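Local coordinates for protein MamA (Candidatus Magnetobacterium bavaricum, PDB 3VTX) that is a tetratricopeptide-repeat protein of magnetotactic bacteria, an all-helical solenoid of the kind that generally serves as a scaffold for protein-protein binding, at residues A[41-46]-A[63-68]; A[74-79]-A[93-98]; A[108-113]-A[130-135]. One frame throughout, in Å; residues are numbered along the deposited sequence. Where two conformers were deposited one is given.

Interaction 1 of 3, residues A[41-46]-A[63-68]; sequences TLLKLG and KKFVVL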
# COMPACT_ATOMS: atom_id res chain seq x y z
N THR A 41 1.70 -10.64 16.37
CA THR A 41 1.82 -11.85 15.52
C THR A 41 0.89 -11.85 14.33
O THR A 41 1.31 -12.22 13.23
CB THR A 41 1.74 -13.13 16.34
OG1 THR A 41 2.77 -13.02 17.33
CG2 THR A 41 2.07 -14.47 15.47
N LEU A 42 -0.34 -11.43 14.52
CA LEU A 42 -1.29 -11.32 13.41
C LEU A 42 -0.76 -10.39 12.34
O LEU A 42 -0.80 -10.75 11.14
CB LEU A 42 -2.67 -10.90 13.89
CG LEU A 42 -3.49 -11.95 14.56
CD1 LEU A 42 -4.72 -11.34 15.33
CD2 LEU A 42 -3.97 -13.11 13.62
N LEU A 43 -0.16 -9.27 12.72
CA LEU A 43 0.36 -8.31 11.74
C LEU A 43 1.59 -8.90 11.06
O LEU A 43 1.77 -8.77 9.88
CB LEU A 43 0.70 -6.99 12.42
CG LEU A 43 1.19 -5.93 11.47
CD1 LEU A 43 0.21 -5.65 10.30
CD2 LEU A 43 1.45 -4.62 12.31
N LYS A 44 2.47 -9.55 11.81
CA LYS A 44 3.64 -10.15 11.22
C LYS A 44 3.28 -11.29 10.27
O LYS A 44 3.92 -11.35 9.18
CB LYS A 44 4.62 -10.68 12.28
CG LYS A 44 5.46 -9.56 12.92
CD LYS A 44 6.13 -10.09 14.21
CE LYS A 44 7.15 -9.02 14.75
NZ LYS A 44 7.89 -9.60 15.87
N LEU A 45 2.29 -12.11 10.63
CA LEU A 45 1.87 -13.22 9.71
C LEU A 45 1.28 -12.62 8.44
O LEU A 45 1.56 -13.05 7.33
CB LEU A 45 0.94 -14.19 10.40
CG LEU A 45 0.40 -15.37 9.61
CD1 LEU A 45 1.61 -16.16 9.06
CD2 LEU A 45 -0.55 -16.18 10.43
N GLY A 46 0.45 -11.60 8.60
CA GLY A 46 -0.10 -10.88 7.43
C GLY A 46 1.02 -10.37 6.54
O GLY A 46 0.98 -10.53 5.33
N LYS A 63 -7.73 -9.20 8.84
CA LYS A 63 -9.13 -9.08 9.28
C LYS A 63 -9.26 -9.30 10.81
O LYS A 63 -9.96 -8.52 11.52
CB LYS A 63 -10.13 -10.02 8.52
CG LYS A 63 -10.47 -9.47 7.10
CD LYS A 63 -11.28 -10.54 6.36
CE LYS A 63 -11.88 -10.08 5.02
NZ LYS A 63 -12.63 -11.35 4.40
N LYS A 64 -8.60 -10.34 11.30
CA LYS A 64 -8.60 -10.67 12.74
C LYS A 64 -7.90 -9.57 13.54
O LYS A 64 -8.42 -9.15 14.58
CB LYS A 64 -7.93 -11.99 13.02
CG LYS A 64 -8.66 -13.16 12.46
CD LYS A 64 -7.79 -14.41 12.70
CE LYS A 64 -8.28 -15.70 12.00
NZ LYS A 64 -9.75 -15.76 12.11
N PHE A 65 -6.79 -9.03 13.02
CA PHE A 65 -6.10 -7.95 13.66
C PHE A 65 -7.06 -6.75 13.88
O PHE A 65 -7.07 -6.16 14.97
CB PHE A 65 -4.90 -7.50 12.83
CG PHE A 65 -4.12 -6.36 13.39
CD1 PHE A 65 -4.59 -5.04 13.29
CD2 PHE A 65 -2.92 -6.57 13.98
CE1 PHE A 65 -3.79 -4.00 13.83
CE2 PHE A 65 -2.15 -5.55 14.56
CZ PHE A 65 -2.62 -4.25 14.44
N VAL A 66 -7.77 -6.33 12.85
CA VAL A 66 -8.52 -5.08 12.95
C VAL A 66 -9.76 -5.26 13.83
O VAL A 66 -10.31 -4.25 14.32
CB VAL A 66 -8.82 -4.39 11.57
CG1 VAL A 66 -7.50 -3.95 10.93
CG2 VAL A 66 -9.69 -5.20 10.60
N VAL A 67 -10.25 -6.48 13.97
CA VAL A 67 -11.29 -6.78 14.98
C VAL A 67 -10.80 -6.44 16.38
O VAL A 67 -11.59 -5.95 17.26
CB VAL A 67 -11.77 -8.25 14.93
CG1 VAL A 67 -12.50 -8.68 16.27
CG2 VAL A 67 -12.66 -8.42 13.73
N LEU A 68 -9.53 -6.67 16.61
CA LEU A 68 -8.95 -6.54 17.92
C LEU A 68 -8.29 -5.20 18.10
O LEU A 68 -8.22 -4.75 19.22
CB LEU A 68 -7.89 -7.63 18.19
CG LEU A 68 -8.36 -9.03 18.27
CD1 LEU A 68 -7.21 -10.06 17.91
CD2 LEU A 68 -8.91 -9.21 19.67

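Interaction 2 of 3, residues A[74-79]-A[93-98]; sequences EAYYIL and IDALQR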
# COMPACT_ATOMS: atom_id res chain seq x y z
N GLU A 74 -1.02 1.49 9.46
CA GLU A 74 -0.28 0.52 8.61
C GLU A 74 -1.11 -0.73 8.37
O GLU A 74 -1.17 -1.21 7.24
CB GLU A 74 1.07 0.16 9.21
CG GLU A 74 1.90 -0.77 8.33
CD GLU A 74 3.22 -1.30 8.91
OE1 GLU A 74 3.27 -1.77 10.07
OE2 GLU A 74 4.17 -1.40 8.09
N ALA A 75 -1.69 -1.28 9.42
CA ALA A 75 -2.52 -2.46 9.24
C ALA A 75 -3.66 -2.23 8.23
O ALA A 75 -3.91 -3.08 7.39
CB ALA A 75 -3.06 -2.95 10.56
N TYR A 76 -4.37 -1.11 8.37
CA TYR A 76 -5.39 -0.73 7.44
C TYR A 76 -4.84 -0.54 6.01
O TYR A 76 -5.53 -0.90 5.04
CB TYR A 76 -6.18 0.47 7.96
CG TYR A 76 -7.22 0.13 9.00
CD1 TYR A 76 -8.33 -0.62 8.66
CD2 TYR A 76 -7.11 0.61 10.32
CE1 TYR A 76 -9.28 -0.92 9.63
CE2 TYR A 76 -8.07 0.32 11.27
CZ TYR A 76 -9.14 -0.41 10.92
OH TYR A 76 -10.16 -0.68 11.86
N TYR A 77 -3.66 0.07 5.90
CA TYR A 77 -3.06 0.28 4.60
C TYR A 77 -2.80 -1.07 3.96
O TYR A 77 -3.01 -1.24 2.76
CB TYR A 77 -1.74 1.09 4.75
CG TYR A 77 -0.92 1.12 3.45
CD1 TYR A 77 -1.38 1.84 2.30
CD2 TYR A 77 0.25 0.38 3.33
CE1 TYR A 77 -0.63 1.82 1.17
CE2 TYR A 77 1.01 0.35 2.13
CZ TYR A 77 0.52 1.07 1.08
OH TYR A 77 1.19 1.09 -0.13
N ILE A 78 -2.24 -2.01 4.71
CA ILE A 78 -1.88 -3.31 4.15
C ILE A 78 -3.14 -4.06 3.81
O ILE A 78 -3.24 -4.61 2.74
CB ILE A 78 -0.96 -4.12 5.06
CG1 ILE A 78 0.36 -3.37 5.33
CG2 ILE A 78 -0.76 -5.52 4.41
CD1 ILE A 78 1.27 -3.98 6.47
N LEU A 79 -4.13 -3.99 4.68
CA LEU A 79 -5.42 -4.63 4.45
C LEU A 79 -6.07 -4.05 3.23
O LEU A 79 -6.57 -4.74 2.37
CB LEU A 79 -6.36 -4.43 5.65
CG LEU A 79 -7.82 -4.98 5.52
CD1 LEU A 79 -7.80 -6.47 5.12
CD2 LEU A 79 -8.65 -4.76 6.86
N ILE A 93 -11.14 0.54 -0.48
CA ILE A 93 -11.48 1.94 -0.14
C ILE A 93 -11.71 2.05 1.35
O ILE A 93 -11.18 2.94 2.01
CB ILE A 93 -12.71 2.42 -0.93
CG1 ILE A 93 -12.39 2.57 -2.43
CG2 ILE A 93 -13.21 3.77 -0.43
CD1 ILE A 93 -13.65 2.62 -3.28
N ASP A 94 -12.59 1.20 1.88
CA ASP A 94 -12.96 1.33 3.30
C ASP A 94 -11.72 1.29 4.19
O ASP A 94 -11.52 2.19 5.00
CB ASP A 94 -13.96 0.27 3.75
CG ASP A 94 -15.34 0.40 3.10
OD1 ASP A 94 -15.72 1.44 2.47
OD2 ASP A 94 -16.06 -0.63 3.20
N ALA A 95 -10.83 0.32 3.97
CA ALA A 95 -9.63 0.22 4.70
C ALA A 95 -8.66 1.34 4.49
O ALA A 95 -8.08 1.81 5.44
CB ALA A 95 -8.90 -1.16 4.40
N LEU A 96 -8.47 1.79 3.25
CA LEU A 96 -7.53 2.84 2.99
C LEU A 96 -8.02 4.16 3.64
O LEU A 96 -7.19 4.91 4.17
CB LEU A 96 -7.33 3.06 1.50
CG LEU A 96 -6.65 1.87 0.83
CD1 LEU A 96 -6.82 1.86 -0.67
CD2 LEU A 96 -5.18 1.87 1.17
N GLN A 97 -9.33 4.38 3.60
CA GLN A 97 -9.97 5.55 4.26
C GLN A 97 -9.65 5.50 5.76
O GLN A 97 -9.34 6.55 6.39
CB GLN A 97 -11.50 5.57 4.07
CG GLN A 97 -11.99 6.07 2.72
CD GLN A 97 -13.50 6.00 2.60
OE1 GLN A 97 -14.16 5.33 3.39
NE2 GLN A 97 -14.05 6.68 1.62
N ARG A 98 -9.76 4.32 6.33
CA ARG A 98 -9.42 4.18 7.73
C ARG A 98 -8.00 4.45 8.00
O ARG A 98 -7.70 5.08 9.00
CB ARG A 98 -9.87 2.86 8.32
CG ARG A 98 -11.41 2.81 8.45
CD ARG A 98 -11.95 1.66 9.30
NE ARG A 98 -12.73 0.72 8.49
CZ ARG A 98 -14.03 0.80 8.19
NH1 ARG A 98 -14.79 1.80 8.64
NH2 ARG A 98 -14.57 -0.14 7.44

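Interaction 3 of 3, residues A[108-113]-A[130-135]; sequences DAYYKL and YEKTIS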
# COMPACT_ATOMS: atom_id res chain seq x y z
N ASP A 108 1.43 6.94 1.00
CA ASP A 108 1.21 5.67 0.33
C ASP A 108 -0.26 5.27 0.27
O ASP A 108 -0.70 4.70 -0.76
CB ASP A 108 2.01 4.56 0.97
CG ASP A 108 3.46 4.50 0.41
OD1 ASP A 108 3.71 4.16 -0.81
OD2 ASP A 108 4.34 4.69 1.26
N ALA A 109 -0.98 5.58 1.32
CA ALA A 109 -2.38 5.30 1.40
C ALA A 109 -3.18 6.15 0.47
O ALA A 109 -4.12 5.64 -0.15
CB ALA A 109 -2.87 5.48 2.87
N TYR A 110 -2.86 7.45 0.38
CA TYR A 110 -3.61 8.31 -0.51
C TYR A 110 -3.34 7.84 -1.97
O TYR A 110 -4.26 7.85 -2.79
CB TYR A 110 -3.20 9.74 -0.46
CG TYR A 110 -3.75 10.51 0.73
CD1 TYR A 110 -2.93 10.82 1.78
CD2 TYR A 110 -5.07 10.91 0.78
CE1 TYR A 110 -3.42 11.56 2.87
CE2 TYR A 110 -5.58 11.65 1.89
CZ TYR A 110 -4.72 11.93 2.92
OH TYR A 110 -5.17 12.73 4.02
N TYR A 111 -2.09 7.49 -2.28
CA TYR A 111 -1.73 7.06 -3.66
C TYR A 111 -2.49 5.78 -4.02
O TYR A 111 -3.18 5.73 -5.05
CB TYR A 111 -0.25 6.93 -3.90
CG TYR A 111 0.10 6.73 -5.35
CD1 TYR A 111 -0.32 7.66 -6.27
CD2 TYR A 111 0.73 5.61 -5.78
CE1 TYR A 111 -0.06 7.49 -7.64
CE2 TYR A 111 0.97 5.41 -7.16
CZ TYR A 111 0.58 6.37 -8.05
OH TYR A 111 0.85 6.16 -9.39
N LYS A 112 -2.46 4.81 -3.14
CA LYS A 112 -3.21 3.57 -3.38
C LYS A 112 -4.70 3.82 -3.53
O LYS A 112 -5.39 3.22 -4.41
CB LYS A 112 -2.97 2.52 -2.25
CG LYS A 112 -1.62 1.80 -2.25
CD LYS A 112 -1.39 0.68 -3.29
CE LYS A 112 -0.45 -0.42 -2.69
NZ LYS A 112 -0.10 -1.45 -3.73
N LEU A 113 -5.28 4.71 -2.70
CA LEU A 113 -6.69 5.04 -2.74
C LEU A 113 -7.02 5.64 -4.07
O LEU A 113 -8.01 5.29 -4.70
CB LEU A 113 -7.05 6.05 -1.59
CG LEU A 113 -8.50 6.46 -1.64
CD1 LEU A 113 -9.51 5.26 -1.30
CD2 LEU A 113 -8.65 7.63 -0.57
N TYR A 130 -4.64 11.75 -5.47
CA TYR A 130 -3.30 12.00 -6.01
C TYR A 130 -2.72 13.41 -5.67
O TYR A 130 -1.49 13.54 -5.51
CB TYR A 130 -3.26 11.85 -7.54
CG TYR A 130 -3.69 10.50 -8.10
CD1 TYR A 130 -3.28 9.33 -7.51
CD2 TYR A 130 -4.46 10.42 -9.29
CE1 TYR A 130 -3.61 8.08 -8.10
CE2 TYR A 130 -4.83 9.17 -9.87
CZ TYR A 130 -4.43 8.02 -9.21
OH TYR A 130 -4.65 6.80 -9.83
N GLU A 131 -3.60 14.41 -5.70
CA GLU A 131 -3.24 15.78 -5.35
C GLU A 131 -2.73 15.78 -3.91
O GLU A 131 -1.68 16.41 -3.61
CB GLU A 131 -4.44 16.70 -5.53
CG GLU A 131 -4.65 17.03 -7.00
CD GLU A 131 -5.83 17.90 -7.27
OE1 GLU A 131 -6.76 17.95 -6.42
OE2 GLU A 131 -5.83 18.55 -8.35
N LYS A 132 -3.40 15.03 -3.05
CA LYS A 132 -2.98 14.95 -1.64
C LYS A 132 -1.66 14.29 -1.58
O LYS A 132 -0.82 14.71 -0.82
CB LYS A 132 -3.98 14.20 -0.79
CG LYS A 132 -3.79 14.29 0.68
CD LYS A 132 -4.12 15.69 1.25
CE LYS A 132 -3.77 15.69 2.78
NZ LYS A 132 -3.68 17.10 3.33
N THR A 133 -1.43 13.21 -2.39
CA THR A 133 -0.16 12.53 -2.46
C THR A 133 0.97 13.47 -2.81
O THR A 133 2.01 13.44 -2.19
CB THR A 133 -0.15 11.33 -3.47
OG1 THR A 133 -1.21 10.40 -3.12
CG2 THR A 133 1.18 10.63 -3.55
N ILE A 134 0.76 14.29 -3.82
CA ILE A 134 1.75 15.24 -4.27
C ILE A 134 1.96 16.37 -3.21
O ILE A 134 3.06 16.89 -3.10
CB ILE A 134 1.36 15.87 -5.60
CG1 ILE A 134 1.56 14.77 -6.67
CG2 ILE A 134 2.18 17.15 -5.88
CD1 ILE A 134 0.94 15.17 -8.05
N SER A 135 0.93 16.73 -2.48
CA SER A 135 1.08 17.76 -1.41
C SER A 135 2.04 17.27 -0.34
O SER A 135 2.77 18.08 0.30
CB SER A 135 -0.26 18.21 -0.86
OG SER A 135 -0.86 17.19 -0.06

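Interaction 1 of 3, residues A[41-46]-A[63-68]
Leu42 and Phe65 reach each other through different first torsions: CG of Leu42 lies anti to its carbonyl carbon (chi1 -76°), while CG of Phe65 lies anti to its backbone N (chi1 179°). The two residues also have the nearest CA atoms in the contact, 5.9 Å apart. Their CB atoms come to 4.2 Å, and Leu42 CB sits at the edge of the Phe65 ring, near its plane. Leu42 CD1 is 3.9 Å from Phe65 N and meets Leu68 CD1 at 3.8 Å, the two leucines crossing at about a right angle. The other branch, Leu42 CD2, lies against the aliphatic part of Lys64, 4.1 Å from Lys64 CD, before that chain bends at its last torsion and carries its end away from helix 39-51. Leu43 CB comes to the same CD2/CE2 side of the phenyl ring as Leu42 CB, 3.8 Å from Phe65 CE2. No hydrogen bond or salt bridge spans the two segments; the contact is made by apolar side chains. Phe65 continues on to Ala75 of helix 73-85, while Leu42 and Leu43 extend the same interface to Ser61 and Leu62 of helix 55-68. The segment axes come no closer than 9.1 Å and run roughly antiparallel, at 153°. Consecutive antiparallel helices joined by a short turn and packed in this way are characteristic of the tetratricopeptide-repeat solenoid.

Interaction 2 of 3, residues A[74-79]-A[93-98]
Tyr76 and Ala95 mark the close crossing of the two antiparallel helices of a tetratricopeptide-repeat hairpin; their CA atoms are 5.1 Å apart and the segment axes only 7.5 Å. The small alanine permits this spacing. Its CB points at the partner helix and comes to 3.4 Å from Tyr76 O, while Tyr76 CB rests 3.4 Å from Ala95 O, so backbone carbonyls and methyl or methylene carbons meet directly, without a hydrogen bond between the segments.

The apolar contacts flank this point. Leu79 CG, set anti to its own backbone N (chi1 176°), lies 4.1 Å from Ala95 CB. Leu96 starts off beside the interface, but its end comes nearer and CD2 meets Tyr77 CD1 at 4.0 Å, the two side chains slanting past one another. Tyr77 itself leaves its backbone away from helix 89-102, and its ring goes on to meet that of Tyr106 and to touch Asp108 and Lys112 of helix 107-119. Tyr76 reaches back to Val66 of helix 55-68.

The aromatic contact belongs to Tyr76 and Arg98. The aliphatic part of the arginine lies across the ring, while the guanidinium plane is turned 57° from it and the chain bends at chi3. Arg98 CD is 3.7 Å from Tyr76 CE1, and a CH-pi contact places Arg98 CB over the centre of the Tyr76 ring, 3.8 Å from the centroid.

Interaction 3 of 3, residues A[108-113]-A[130-135]
Tyr110 lays one ring face against the chain of Lys132, and the lysine's torsions make the fit. Lys132 CG is anti to the backbone N (chi1 -168°), which sets this methylene over the middle of the ring, 3.3 Å from the centroid and 9° off the ring normal, a close CH-pi contact. The chain then bends at chi2 and proceeds toward the phenol end, where Lys132 CE is 3.5 Å from Tyr110 OH. That hydroxyl is hydrogen-bonded to Thr104 O, which fixes the far end of the ring.

Next to it, Thr133 OG1 lies 3.4 Å from Tyr110 CB and at the edge of the Tyr111 ring. OG1 also lies near Tyr111 N, but the angle is poor; its hydrogen bond goes to Ala129 O in its own helix.

Tyr111 and Tyr130, leaving their backbones in different rotamers, bring their rings together obliquely, with planes at 47° and centroids 5.5 Å apart. Tyr111 CD1 and Tyr130 CD1 approach to 3.6 Å. Tyr111 OH is held by Ser146 and Arg142, and its ring meets Phe140 edge-to-face.

With no hydrogen bond between the segments, this hairpin of a tetratricopeptide repeat is made mainly of aromatic and aliphatic contacts, with one threonine hydroxyl among them, while the hydroxyls of Tyr110 and Tyr111 find their hydrogen-bond partners outside the two segments.

In the fold
The three contacts follow in series along the chain, each joining two successive antiparallel helices: 39-51 with 55-68, 73-85 with 89-102, and 107-119 with 123-136. Centres of interactions 1 and 2 are about 13 Å apart, as are those of 2 and 3, whereas 1 and 3 lie about 25 Å apart on opposite sides of the chain's centre and do not touch. Interaction 2 lies between them and touches both: Phe65 CE1 meets Ala75 CB at 3.5 Å on one side, and Leu96 CD1 meets Leu113 CA at 3.8 Å on the other. Each pair of helices packs on the next, so the contacts line up along the superhelical tetratricopeptide solenoid.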